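Local coordinates for protein hypothetical glycoside hydrolase (Parabacteroides distasonis, PDB 3TAW) that is of unknown function but belongs to a clan of glycoside hydrolase-like proteins that share the five-bladed beta-propeller fold, at residues T183-D188 against P250-K255; M125-T130 against K189-K194; G257-Y262 against A283-F288. All blocks are in the same frame, centred on the assembly; numbering follows the deposited sequence. Where two conformers were deposited one is given.

Contact 1: T183-D188 against P250-K255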
loop_
_atom_site.group_PDB
_atom_site.type_symbol
_atom_site.label_atom_id
_atom_site.label_comp_id
_atom_site.label_asym_id
_atom_site.label_seq_id
_atom_site.Cartn_x
_atom_site.Cartn_y
_atom_site.Cartn_z
ATOM N N THR A 183 -6.209 8.581 -7.907
ATOM C CA THR A 183 -7.394 8.015 -8.534
ATOM C C THR A 183 -8.557 8.970 -8.276
ATOM O O THR A 183 -8.467 9.872 -7.439
ATOM C CB THR A 183 -7.772 6.638 -7.932
ATOM O OG1 THR A 183 -8.220 6.803 -6.573
ATOM C CG2 THR A 183 -6.595 5.649 -8.010
ATOM N N THR A 184 -9.666 8.728 -8.963
ATOM C CA THR A 184 -10.913 9.398 -8.655
ATOM C C THR A 184 -12.068 8.455 -8.959
ATOM O O THR A 184 -11.839 7.418 -9.556
ATOM C CB THR A 184 -11.059 10.713 -9.445
ATOM O OG1 THR A 184 -12.042 11.554 -8.819
ATOM C CG2 THR A 184 -11.424 10.453 -10.904
ATOM N N LEU A 185 -13.281 8.810 -8.522
ATOM C CA LEU A 185 -14.454 8.025 -8.864
ATOM C C LEU A 185 -15.237 8.730 -9.944
ATOM O O LEU A 185 -15.561 9.923 -9.829
ATOM C CB LEU A 185 -15.315 7.736 -7.631
ATOM C CG LEU A 185 -14.855 6.458 -6.924
ATOM C CD1 LEU A 185 -13.543 6.677 -6.202
ATOM C CD2 LEU A 185 -15.932 5.866 -5.995
ATOM N N LYS A 186 -15.492 8.000 -11.027
ATOM C CA LYS A 186 -16.374 8.467 -12.084
ATOM C C LYS A 186 -17.637 7.617 -11.971
ATOM O O LYS A 186 -17.643 6.442 -12.339
ATOM C CB LYS A 186 -15.683 8.353 -13.438
ATOM C CG LYS A 186 -14.648 9.467 -13.628
ATOM C CD LYS A 186 -13.986 9.451 -14.980
ATOM C CE LYS A 186 -13.141 10.719 -15.168
ATOM N NZ LYS A 186 -12.543 10.815 -16.518
ATOM N N GLY A 187 -18.680 8.211 -11.384
ATOM C CA GLY A 187 -19.807 7.434 -10.883
ATOM C C GLY A 187 -19.282 6.527 -9.776
ATOM O O GLY A 187 -18.626 6.995 -8.840
ATOM N N ASP A 188 -19.495 5.223 -9.907
ATOM C CA ASP A 188 -19.038 4.253 -8.937
ATOM C C ASP A 188 -17.689 3.619 -9.319
ATOM O O ASP A 188 -17.246 2.699 -8.649
ATOM C CB ASP A 188 -20.087 3.155 -8.707
ATOM C CG ASP A 188 -20.307 2.266 -9.931
ATOM O OD1 ASP A 188 -19.634 2.460 -10.957
ATOM O OD2 ASP A 188 -21.156 1.355 -9.854
ATOM N N PRO A 250 -4.013 3.772 -2.775
ATOM C CA PRO A 250 -4.103 4.882 -3.714
ATOM C C PRO A 250 -4.896 6.085 -3.181
ATOM O O PRO A 250 -5.880 5.926 -2.413
ATOM C CB PRO A 250 -4.797 4.256 -4.931
ATOM C CG PRO A 250 -4.397 2.804 -4.859
ATOM C CD PRO A 250 -4.450 2.506 -3.389
ATOM N N ALA A 251 -4.422 7.273 -3.551
ATOM C CA ALA A 251 -5.039 8.525 -3.166
ATOM C C ALA A 251 -6.310 8.738 -3.981
ATOM O O ALA A 251 -6.452 8.195 -5.087
ATOM C CB ALA A 251 -4.070 9.694 -3.396
ATOM N N ILE A 252 -7.210 9.555 -3.427
ATOM C CA ILE A 252 -8.527 9.808 -4.004
ATOM C C ILE A 252 -8.775 11.299 -4.223
ATOM O O ILE A 252 -8.865 12.067 -3.259
ATOM C CB ILE A 252 -9.660 9.244 -3.125
ATOM C CG1 ILE A 252 -9.439 7.748 -2.878
ATOM C CG2 ILE A 252 -11.000 9.450 -3.815
ATOM C CD1 ILE A 252 -10.502 7.075 -2.026
ATOM N N LEU A 253 -8.925 11.680 -5.490
ATOM C CA LEU A 253 -9.190 13.062 -5.891
ATOM C C LEU A 253 -10.673 13.322 -5.713
ATOM O O LEU A 253 -11.482 12.719 -6.414
ATOM C CB LEU A 253 -8.783 13.267 -7.354
ATOM C CG LEU A 253 -9.201 14.532 -8.088
ATOM C CD1 LEU A 253 -8.635 15.733 -7.400
ATOM C CD2 LEU A 253 -8.744 14.455 -9.585
ATOM N N THR A 254 -11.024 14.201 -4.779
ATOM C CA THR A 254 -12.411 14.575 -4.535
ATOM C C THR A 254 -12.559 16.054 -4.843
ATOM O O THR A 254 -11.562 16.762 -5.065
ATOM C CB THR A 254 -12.843 14.314 -3.058
ATOM O OG1 THR A 254 -12.235 15.288 -2.198
ATOM C CG2 THR A 254 -12.452 12.872 -2.555
ATOM N N LYS A 255 -13.801 16.549 -4.835
ATOM C CA LYS A 255 -14.021 18.003 -4.991
ATOM C C LYS A 255 -13.366 18.841 -3.895
ATOM O O LYS A 255 -13.082 20.049 -4.098
ATOM C CB LYS A 255 -15.522 18.313 -5.022
ATOM C CG LYS A 255 -16.221 17.771 -6.241
ATOM C CD LYS A 255 -15.781 18.447 -7.526
ATOM C CE LYS A 255 -16.366 17.757 -8.737
ATOM N NZ LYS A 255 -15.846 18.314 -10.018
#
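A short parallel beta contact brings T183 and T184 of strand 179-186 against A251, I252 and L253 of strand 244-254, in a buried part of the sheet where two antiparallel units meet. T183 and I252 form the one bridge. The T183 N-H goes to A251 O, and L253 N returns a nearly straight bond of 2.7 Å to T183 O, with I252 CA close to the same oxygen. The threonine hydroxyls extend this backbone pairing. T183 OG1 lies between the backbone N and the carbonyl carbon (chi1 68°), which lets it reach A251 O at 2.7 Å; that oxygen is gripped by amide and hydroxyl from opposite faces of its plane. T184 OG1, anti to its own N, donates to L253 O at 2.7 Å. Apolar contact is modest: T183 CG2 meets P250 CB at 3.8 Å, crossing it obliquely. F356 packs on T184 and I252, and Q190 NE2 bonds T183 OG1. With the strand directions 51° apart, the pairing is brief, in keeping with the diverging first strands of neighbouring blades in a beta-propeller.

Contact 2: M125-T130 against K189-K194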
loop_
_atom_site.group_PDB
_atom_site.type_symbol
_atom_site.label_atom_id
_atom_site.label_comp_id
_atom_site.label_asym_id
_atom_site.label_seq_id
_atom_site.Cartn_x
_atom_site.Cartn_y
_atom_site.Cartn_z
HETATM N N MSE A 125 -6.433 1.110 -11.199
HETATM C CA MSE A 125 -6.806 0.733 -12.572
HETATM C C MSE A 125 -7.027 1.950 -13.457
HETATM O O MSE A 125 -7.664 2.906 -13.030
HETATM C CB MSE A 125 -8.092 -0.092 -12.563
HETATM C CG MSE A 125 -8.375 -0.753 -13.872
HETATM SE SE MSE A 125 -10.204 -1.479 -13.920
HETATM C CE MSE A 125 -11.186 0.231 -14.036
ATOM N N THR A 126 -6.546 1.903 -14.698
ATOM C CA THR A 126 -6.817 2.979 -15.664
ATOM C C THR A 126 -8.226 2.879 -16.212
ATOM O O THR A 126 -8.896 1.857 -16.037
ATOM C CB THR A 126 -5.844 2.967 -16.844
ATOM O OG1 THR A 126 -6.054 1.789 -17.623
ATOM C CG2 THR A 126 -4.407 3.011 -16.348
ATOM N N GLU A 127 -8.682 3.949 -16.854
ATOM C CA GLU A 127 -10.006 3.961 -17.448
ATOM C C GLU A 127 -10.134 2.881 -18.510
ATOM O O GLU A 127 -11.224 2.372 -18.700
ATOM C CB GLU A 127 -10.343 5.327 -18.058
ATOM C CG GLU A 127 -10.431 6.431 -17.045
ATOM C CD GLU A 127 -10.930 7.746 -17.603
ATOM O OE1 GLU A 127 -11.294 7.802 -18.786
ATOM O OE2 GLU A 127 -10.961 8.738 -16.856
ATOM N N ASP A 128 -9.044 2.543 -19.197
ATOM C CA ASP A 128 -9.105 1.504 -20.234
ATOM C C ASP A 128 -8.850 0.095 -19.702
ATOM O O ASP A 128 -8.682 -0.858 -20.485
ATOM C CB ASP A 128 -8.201 1.846 -21.430
ATOM C CG ASP A 128 -6.730 1.590 -21.183
ATOM O OD1 ASP A 128 -6.289 1.469 -20.020
ATOM O OD2 ASP A 128 -5.976 1.513 -22.184
ATOM N N GLY A 129 -8.842 -0.047 -18.381
ATOM C CA GLY A 129 -8.862 -1.362 -17.740
ATOM C C GLY A 129 -7.506 -2.000 -17.478
ATOM O O GLY A 129 -7.423 -3.229 -17.268
ATOM N N THR A 130 -6.447 -1.194 -17.469
ATOM C CA THR A 130 -5.123 -1.682 -17.113
ATOM C C THR A 130 -4.849 -1.525 -15.609
ATOM O O THR A 130 -4.989 -0.426 -15.062
ATOM C CB THR A 130 -4.021 -0.970 -17.895
ATOM O OG1 THR A 130 -4.262 -1.127 -19.301
ATOM C CG2 THR A 130 -2.639 -1.545 -17.509
ATOM N N LYS A 189 -17.063 4.109 -10.388
ATOM C CA LYS A 189 -15.874 3.470 -10.950
ATOM C C LYS A 189 -14.604 4.217 -10.540
ATOM O O LYS A 189 -14.432 5.379 -10.879
ATOM C CB LYS A 189 -16.010 3.420 -12.466
ATOM C CG LYS A 189 -14.902 2.703 -13.175
ATOM C CD LYS A 189 -15.026 2.914 -14.664
ATOM C CE LYS A 189 -14.090 2.036 -15.450
ATOM N NZ LYS A 189 -14.435 2.239 -16.934
ATOM N N GLN A 190 -13.711 3.528 -9.841
ATOM C CA GLN A 190 -12.468 4.129 -9.355
ATOM C C GLN A 190 -11.338 3.906 -10.356
ATOM O O GLN A 190 -10.967 2.762 -10.650
ATOM C CB GLN A 190 -12.095 3.576 -7.991
ATOM C CG GLN A 190 -10.910 4.325 -7.350
ATOM C CD GLN A 190 -10.730 4.024 -5.871
ATOM O OE1 GLN A 190 -11.391 3.121 -5.339
ATOM N NE2 GLN A 190 -9.843 4.783 -5.185
ATOM N N VAL A 191 -10.838 5.016 -10.906
ATOM C CA VAL A 191 -9.823 4.983 -11.955
ATOM C C VAL A 191 -8.681 5.956 -11.689
ATOM O O VAL A 191 -8.862 7.011 -11.061
ATOM C CB VAL A 191 -10.431 5.339 -13.341
ATOM C CG1 VAL A 191 -11.472 4.292 -13.780
ATOM C CG2 VAL A 191 -11.078 6.727 -13.325
ATOM N N ILE A 192 -7.509 5.595 -12.196
ATOM C CA ILE A 192 -6.336 6.476 -12.160
ATOM C C ILE A 192 -6.708 7.809 -12.854
ATOM O O ILE A 192 -7.386 7.829 -13.889
ATOM C CB ILE A 192 -5.110 5.775 -12.777
ATOM C CG1 ILE A 192 -4.688 4.598 -11.905
ATOM C CG2 ILE A 192 -3.953 6.767 -12.991
ATOM C CD1 ILE A 192 -3.731 3.575 -12.627
ATOM N N ALA A 193 -6.316 8.917 -12.217
ATOM C CA ALA A 193 -6.684 10.260 -12.641
ATOM C C ALA A 193 -5.451 11.106 -12.799
ATOM O O ALA A 193 -4.643 11.202 -11.855
ATOM C CB ALA A 193 -7.586 10.892 -11.591
ATOM N N LYS A 194 -5.326 11.761 -13.945
ATOM C CA LYS A 194 -4.251 12.746 -14.138
ATOM C C LYS A 194 -4.521 13.996 -13.326
ATOM O O LYS A 194 -5.676 14.361 -13.089
ATOM C CB LYS A 194 -4.128 13.134 -15.620
ATOM C CG LYS A 194 -3.609 12.007 -16.482
ATOM C CD LYS A 194 -3.605 12.393 -17.958
ATOM C CE LYS A 194 -2.892 11.354 -18.815
ATOM N NZ LYS A 194 -2.871 11.829 -20.235
HETATM O O HOH W 1 -8.414 2.223 -9.509
HETATM O O HOH W 2 -6.956 6.221 -16.175
HETATM O O HOH W 3 -9.343 9.500 -15.009
HETATM O O HOH W 4 -12.646 -0.362 -17.608
#
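The flat groups meeting I192 and V191 are the peptide after M125 and the carboxylate of E127. I192 CD1 stands over one face of that peptide, 3.8 Å from M125 C, and I192 N approaches M125 O from the same side, 2.8 Å away and tilted 33° from the carbonyl plane. At the second group, V191 CG2 touches E127 CG at 3.8 Å and lies 4.1 Å from E127 OE2. K186, in one of its two deposited conformers, forms a salt bridge with E127 OE2, which is also held by a water that donates to I192 O as well. A second water passes from E127 N to I192 O, and a third joins M125 N to Q190 O. M125, present as selenomethionine, bends at its last torsion (chi3 72°), bringing CE against K189 CE at 3.7 Å; the extended lysine crosses it at about a right angle. T126 CG2 meets I192 CD1 at 3.8 Å. T126 to G129 is a type I turn, with T126 N bonded to T130 O and T126 OG1 accepting from T130 N. The arrangement is that of a beta hairpin with a type I turn and G1 bulge, set against the next blade of a beta-propeller.

Contact 3: G257-Y262 against A283-F288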
loop_
_atom_site.group_PDB
_atom_site.type_symbol
_atom_site.label_atom_id
_atom_site.label_comp_id
_atom_site.label_asym_id
_atom_site.label_seq_id
_atom_site.Cartn_x
_atom_site.Cartn_y
_atom_site.Cartn_z
ATOM N N GLY A 257 -10.442 18.076 -2.372
ATOM C CA GLY A 257 -9.000 17.871 -2.371
ATOM C C GLY A 257 -8.635 16.424 -2.624
ATOM O O GLY A 257 -9.529 15.551 -2.752
ATOM N N ILE A 258 -7.333 16.162 -2.683
ATOM C CA ILE A 258 -6.834 14.805 -2.883
ATOM C C ILE A 258 -6.613 14.190 -1.510
ATOM O O ILE A 258 -5.827 14.698 -0.711
ATOM C CB ILE A 258 -5.558 14.775 -3.728
ATOM C CG1 ILE A 258 -5.799 15.395 -5.111
ATOM C CG2 ILE A 258 -5.042 13.331 -3.868
ATOM C CD1 ILE A 258 -4.522 15.783 -5.862
ATOM N N VAL A 259 -7.347 13.125 -1.222
ATOM C CA VAL A 259 -7.286 12.465 0.068
ATOM C C VAL A 259 -6.229 11.363 0.023
ATOM O O VAL A 259 -6.285 10.491 -0.835
ATOM C CB VAL A 259 -8.655 11.853 0.450
ATOM C CG1 VAL A 259 -8.569 11.175 1.816
ATOM C CG2 VAL A 259 -9.750 12.944 0.451
ATOM N N LEU A 260 -5.281 11.414 0.961
ATOM C CA LEU A 260 -4.241 10.400 1.084
ATOM C C LEU A 260 -4.340 9.712 2.432
ATOM O O LEU A 260 -4.162 10.347 3.462
ATOM C CB LEU A 260 -2.856 11.027 0.920
ATOM C CG LEU A 260 -1.640 10.123 1.133
ATOM C CD1 LEU A 260 -1.577 9.052 -0.002
ATOM C CD2 LEU A 260 -0.292 10.937 1.275
ATOM N N LEU A 261 -4.656 8.418 2.422
ATOM C CA LEU A 261 -4.562 7.597 3.608
ATOM C C LEU A 261 -3.108 7.146 3.756
ATOM O O LEU A 261 -2.467 6.724 2.792
ATOM C CB LEU A 261 -5.492 6.381 3.518
ATOM C CG LEU A 261 -6.960 6.555 3.922
ATOM C CD1 LEU A 261 -7.689 7.634 3.094
ATOM C CD2 LEU A 261 -7.760 5.246 3.842
ATOM N N TYR A 262 -2.588 7.253 4.971
ATOM C CA TYR A 262 -1.188 6.898 5.227
ATOM C C TYR A 262 -1.046 6.307 6.620
ATOM O O TYR A 262 -1.984 6.338 7.428
ATOM C CB TYR A 262 -0.289 8.118 4.987
ATOM C CG TYR A 262 -0.361 9.191 6.046
ATOM C CD1 TYR A 262 -1.318 10.211 5.978
ATOM C CD2 TYR A 262 0.529 9.210 7.122
ATOM C CE1 TYR A 262 -1.384 11.181 6.930
ATOM C CE2 TYR A 262 0.469 10.198 8.087
ATOM C CZ TYR A 262 -0.493 11.186 7.987
ATOM O OH TYR A 262 -0.575 12.170 8.927
ATOM N N ALA A 283 -3.251 4.674 11.494
ATOM C CA ALA A 283 -3.471 5.254 10.189
ATOM C C ALA A 283 -4.026 6.673 10.260
ATOM O O ALA A 283 -4.941 6.939 11.012
ATOM C CB ALA A 283 -4.415 4.326 9.361
ATOM N N GLY A 284 -3.477 7.552 9.424
ATOM C CA GLY A 284 -3.912 8.947 9.318
ATOM C C GLY A 284 -4.378 9.301 7.914
ATOM O O GLY A 284 -4.423 8.460 7.019
ATOM N N GLN A 285 -4.758 10.561 7.730
ATOM C CA GLN A 285 -5.143 11.063 6.411
ATOM C C GLN A 285 -4.654 12.469 6.200
ATOM O O GLN A 285 -4.627 13.270 7.123
ATOM C CB GLN A 285 -6.670 11.000 6.187
ATOM C CG GLN A 285 -7.212 9.570 6.314
ATOM C CD GLN A 285 -8.656 9.434 5.955
ATOM O OE1 GLN A 285 -9.218 10.260 5.215
ATOM N NE2 GLN A 285 -9.270 8.348 6.431
ATOM N N ALA A 286 -4.232 12.746 4.976
ATOM C CA ALA A 286 -3.869 14.087 4.549
ATOM C C ALA A 286 -4.739 14.495 3.371
ATOM O O ALA A 286 -5.293 13.644 2.677
ATOM C CB ALA A 286 -2.402 14.154 4.166
ATOM N N LEU A 287 -4.807 15.798 3.135
ATOM C CA LEU A 287 -5.591 16.393 2.066
ATOM C C LEU A 287 -4.704 17.361 1.311
ATOM O O LEU A 287 -4.070 18.232 1.919
ATOM C CB LEU A 287 -6.784 17.145 2.644
ATOM C CG LEU A 287 -7.824 17.668 1.662
ATOM C CD1 LEU A 287 -8.550 16.439 1.051
ATOM C CD2 LEU A 287 -8.798 18.644 2.352
ATOM N N PHE A 288 -4.647 17.214 -0.013
ATOM C CA PHE A 288 -3.891 18.128 -0.854
ATOM C C PHE A 288 -4.804 18.869 -1.816
ATOM O O PHE A 288 -5.895 18.407 -2.165
ATOM C CB PHE A 288 -2.836 17.369 -1.671
ATOM C CG PHE A 288 -1.749 16.756 -0.831
ATOM C CD1 PHE A 288 -0.629 17.475 -0.520
ATOM C CD2 PHE A 288 -1.875 15.460 -0.325
ATOM C CE1 PHE A 288 0.371 16.920 0.272
ATOM C CE2 PHE A 288 -0.866 14.907 0.467
ATOM C CZ PHE A 288 0.242 15.650 0.760
HETATM O O HOH W 5 -3.272 12.213 9.842
#
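L261 and Q285 lie side by side on one face of an antiparallel strand pair, the second and third strands of a propeller blade, with V259 and L287 beside them. L261 CD1 sits squarely over the flat amide of Q285, 3.5 Å from its CD, while Q285 OE1 reaches V259 CG1 at 3.6 Å and NE2 bonds L14 O. V259 CG2 closes on L287 CD1 at 3.7 Å.

The opposite face carries I258, L260, Y262, A286 and F288. Y262 CG lies between the backbone N and the carbonyl carbon (chi1 74°), which lays the ring back across the neighbouring strand: G284 CA is over one face, 4.1 Å above the plane and offset toward the rim, while A286 N and L260 O lie at the edge. The Y262 and F233 rings meet edge-to-face. F288 turns an edge to L260 CD2, 4.1 Å from its CE2, and its ring stacks on Y202.

Six backbone bonds run through the pairs I258-F288, L260-A286 and Y262-G284, the straightest from L260 N to A286 O (176°). Y262 OH bonds D241 and also accepts, at 2.8 Å, from a water that takes the N-H of Q285 at 3.1 Å.

All three contacts reach one mixed sheet. Contacts 1 and 2 have centres 10 Å apart and share a seam: T184 N probably bonds V191 O (2.8 Å), and, in one K186 conformer, a salt bridge from K186 NZ to E127 OE2 (2.6 Å) carries it on to the hairpin of 125-130. Contact 3 continues contact 1 across strand 244-254, with a probable bond from V259 N to I252 O (2.8 Å) and L253 CD1 against I258 CG1. Contacts 2 and 3 do not touch, their nearest atoms being about 7 Å apart. The magnesium ion, bound at N355 and F356, is about 10 Å from the T184 side chain and about 12 Å from G257, nearest atoms.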